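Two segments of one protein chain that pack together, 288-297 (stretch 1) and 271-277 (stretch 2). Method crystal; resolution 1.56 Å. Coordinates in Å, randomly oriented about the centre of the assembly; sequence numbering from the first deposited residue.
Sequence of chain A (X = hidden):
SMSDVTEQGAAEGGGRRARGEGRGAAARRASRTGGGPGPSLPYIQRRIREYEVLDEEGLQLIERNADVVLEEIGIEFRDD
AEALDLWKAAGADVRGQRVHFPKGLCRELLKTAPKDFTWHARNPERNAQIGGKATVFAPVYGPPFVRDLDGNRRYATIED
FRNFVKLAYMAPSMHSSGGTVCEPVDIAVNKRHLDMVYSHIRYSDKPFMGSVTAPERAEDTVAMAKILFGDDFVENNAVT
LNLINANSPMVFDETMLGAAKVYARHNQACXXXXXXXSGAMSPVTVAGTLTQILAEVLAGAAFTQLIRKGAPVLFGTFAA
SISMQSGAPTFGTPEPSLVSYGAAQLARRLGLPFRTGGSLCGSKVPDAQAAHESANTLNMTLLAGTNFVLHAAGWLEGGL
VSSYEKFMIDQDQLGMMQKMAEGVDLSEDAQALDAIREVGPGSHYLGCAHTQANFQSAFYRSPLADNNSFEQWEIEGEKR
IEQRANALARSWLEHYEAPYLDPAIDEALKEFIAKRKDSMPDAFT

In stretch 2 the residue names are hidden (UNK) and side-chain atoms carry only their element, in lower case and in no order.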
# COMPACT_ATOMS: atom_id res chain seq x y z
N GLY A 288 -9.51 4.58 21.12
CA GLY A 288 -9.01 5.43 22.19
C GLY A 288 -7.97 6.43 21.71
O GLY A 288 -7.97 7.59 22.17
N THR A 289 -7.11 5.98 20.81
CA THR A 289 -6.12 6.84 20.20
C THR A 289 -6.80 7.98 19.43
O THR A 289 -6.42 9.13 19.58
CB THR A 289 -5.18 6.03 19.29
OG1 THR A 289 -4.38 5.16 20.11
CG2 THR A 289 -4.25 6.91 18.47
N LEU A 290 -7.79 7.65 18.60
CA LEU A 290 -8.51 8.67 17.85
C LEU A 290 -9.19 9.70 18.75
O LEU A 290 -9.23 10.87 18.43
CB LEU A 290 -9.59 8.08 16.95
CG LEU A 290 -9.06 7.46 15.68
CD1 LEU A 290 -10.18 6.74 14.97
CD2 LEU A 290 -8.42 8.52 14.77
N THR A 291 -9.81 9.25 19.84
CA THR A 291 -10.45 10.14 20.75
C THR A 291 -9.43 11.14 21.33
O THR A 291 -9.69 12.34 21.42
CB THR A 291 -11.09 9.31 21.88
OG1 THR A 291 -12.06 8.44 21.27
CG2 THR A 291 -11.72 10.16 22.88
N GLN A 292 -8.29 10.61 21.77
CA GLN A 292 -7.26 11.49 22.34
C GLN A 292 -6.72 12.48 21.30
O GLN A 292 -6.53 13.66 21.57
CB GLN A 292 -6.13 10.70 22.94
CG GLN A 292 -5.27 11.53 23.88
CD GLN A 292 -4.05 10.71 24.28
OE1 GLN A 292 -4.18 9.76 25.01
NE2 GLN A 292 -2.88 11.05 23.75
N ILE A 293 -6.46 11.97 20.10
CA ILE A 293 -6.03 12.82 19.01
C ILE A 293 -6.99 13.98 18.76
O ILE A 293 -6.58 15.14 18.66
CB ILE A 293 -5.84 12.01 17.71
CG1 ILE A 293 -4.56 11.18 17.82
CG2 ILE A 293 -5.76 12.94 16.51
CD1 ILE A 293 -4.50 10.09 16.74
N LEU A 294 -8.28 13.66 18.68
CA LEU A 294 -9.26 14.67 18.36
C LEU A 294 -9.32 15.72 19.48
O LEU A 294 -9.42 16.92 19.20
CB LEU A 294 -10.64 14.04 18.08
CG LEU A 294 -11.77 15.02 17.77
CD1 LEU A 294 -11.43 15.89 16.56
CD2 LEU A 294 -13.06 14.22 17.53
N ALA A 295 -9.24 15.28 20.74
CA ALA A 295 -9.22 16.23 21.88
C ALA A 295 -8.02 17.17 21.81
O ALA A 295 -8.17 18.38 21.92
CB ALA A 295 -9.24 15.46 23.20
N GLU A 296 -6.84 16.62 21.56
CA GLU A 296 -5.60 17.42 21.48
C GLU A 296 -5.68 18.42 20.32
O GLU A 296 -5.36 19.58 20.50
CB GLU A 296 -4.37 16.53 21.35
CG GLU A 296 -4.12 15.70 22.56
CD GLU A 296 -2.90 14.82 22.47
OE1 GLU A 296 -2.09 14.92 21.50
OE2 GLU A 296 -2.70 13.99 23.39
N VAL A 297 -6.14 17.96 19.16
CA VAL A 297 -6.25 18.86 18.02
C VAL A 297 -7.29 19.93 18.23
O VAL A 297 -7.05 21.10 17.91
CB VAL A 297 -6.46 18.09 16.68
CG1 VAL A 297 -6.84 19.08 15.57
CG2 VAL A 297 -5.25 17.24 16.34
N UNK A 271 0.73 23.47 12.06
CA UNK A 271 0.34 22.08 11.85
C UNK A 271 0.26 21.45 13.23
O UNK A 271 1.28 21.03 13.79
c UNK A 271 1.71 22.11 9.70
c UNK A 271 0.81 19.91 10.63
c UNK A 271 1.36 21.31 10.95
N UNK A 272 -0.95 21.42 13.81
CA UNK A 272 -1.12 20.98 15.21
C UNK A 272 -1.14 19.46 15.26
O UNK A 272 -2.09 18.82 14.80
c UNK A 272 -2.61 21.02 17.25
c UNK A 272 -2.29 23.08 15.89
c UNK A 272 -2.41 21.59 15.84
N UNK A 273 -0.11 18.88 15.86
CA UNK A 273 0.17 17.47 15.66
C UNK A 273 0.44 16.72 16.96
O UNK A 273 1.54 16.79 17.53
c UNK A 273 1.41 17.30 14.73
o UNK A 273 1.17 17.92 13.46
N UNK A 274 -0.55 15.97 17.45
CA UNK A 274 -0.28 14.95 18.44
C UNK A 274 0.91 14.10 18.00
O UNK A 274 1.06 13.82 16.80
c UNK A 274 -1.59 14.15 18.45
c UNK A 274 -2.62 15.19 18.14
c UNK A 274 -1.99 16.07 17.13
N UNK A 275 1.75 13.71 18.94
CA UNK A 275 2.90 12.86 18.66
C UNK A 275 2.73 11.59 19.47
O UNK A 275 3.00 11.58 20.68
c UNK A 275 5.93 12.96 17.34
c UNK A 275 7.05 12.24 16.94
c UNK A 275 7.17 11.23 19.12
c UNK A 275 5.42 12.83 18.63
c UNK A 275 6.03 11.96 19.51
c UNK A 275 4.18 13.58 19.03
c UNK A 275 7.67 11.39 17.85
N UNK A 276 2.26 10.54 18.81
CA UNK A 276 1.74 9.39 19.50
C UNK A 276 2.33 8.07 19.04
O UNK A 276 2.44 7.81 17.85
c UNK A 276 -0.32 10.43 20.36
c UNK A 276 0.24 9.37 19.39
c UNK A 276 -0.40 8.03 19.68
c UNK A 276 -1.75 10.71 20.07
N UNK A 277 2.78 7.29 20.03
CA UNK A 277 2.96 5.86 19.88
C UNK A 277 1.84 5.21 20.68
O UNK A 277 1.80 5.32 21.92
c UNK A 277 5.51 6.11 19.73
c UNK A 277 6.78 5.61 20.40
c UNK A 277 4.31 5.44 20.42
c UNK A 277 5.50 5.77 18.24

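Position 271 carries three side-chain carbons, one bonded to the backbone CA and bearing the other two, and all of them are out of reach of stretch 1. A fork at the first carbon with no further atoms defines valine, so this is Val271. It takes no part in the packing.

Position 272 has the same pattern, three carbons forked at the first, and its CA-to-CB bond points toward the helix. One of the two terminal carbons approaches Glu296 O, while the backbone O of 272 is 3.9 Å from Val297 CG2. The branching again gives valine. Val272 has chi1 in the t well (176°), and its CG1 lies 4.5 Å from Glu296 O; the CA of Val272 is the nearest in this stretch to the CA of Val297, at 6.2 Å.

Position 273 shows one carbon followed by one oxygen, and its CA-to-CB bond points away from the helix, with no contact to it. With no second carbon on CB, threonine is excluded and serine remains. The OG of Ser273 donates a hydrogen bond to Val271 O at 3.1 Å, so the hydroxyl is engaged within its own stretch.

Position 274 has three carbons, and the last of them closes back onto the backbone N at bonding distance. The CA-to-CB bond points toward the helix, and the ring carbons approach Glu296 OE1, Ile293 CG2 and Val297 CG2. Only proline among the standard residues forms such a ring. Pro274 has a C-gamma exo pucker and phi of -48°. Its ring meets three helix residues, with Pro274 CB 3.2 Å from Glu296 OE1, CG 4.2 Å from Ile293 CG2 and CD 3.6 Å from Val297 CG2.

Position 275 has seven carbons, a single one leading to a six-membered ring. Its CA-to-CB bond points away from the helix, and the ring makes no contact with stretch 1. The absence of oxygen on that ring separates phenylalanine from tyrosine, so this is Phe275.

Position 276 has four carbons forked at the first, one arm being two carbons long. Its CA-to-CB bond points toward the helix; the end of the long arm lies by Ile293 and Gln292, and the short arm by Thr289. That is isoleucine; leucine would fork one atom later. Ile276 has chi1 of -76° (m) and chi2 of 166° (t). Its CD1 lies 3.6 Å from Ile293 CG1 and 3.9 Å from Gln292 NE2, and its CG2 is 4.2 Å from Thr289 CG2.

Position 277 also has four carbons, but the fork is at the second. The CA-to-CB bond points away from the helix and the side chain makes no contact with it. The late fork identifies leucine, Leu277.

The contact follows an alternation: 272, 274 and 276 point toward the helix, while 273, 275 and 277 point away. Helix 288-297 and strand 275-277 run nearly antiparallel at 168°, so later positions in stretch 2 meet earlier helix residues, from Val297 back to Thr289. No hydrogen bond crosses between the stretches; the 341 Å² of buried surface, summed over both sides, rests mainly on side-chain packing. Within the helix, Gln292 NE2 donates to Glu296 OE2 at 3.0 Å, linking two polar side chains that also border this largely apolar contact.

Stretch 2 271-277: VVSPFIL
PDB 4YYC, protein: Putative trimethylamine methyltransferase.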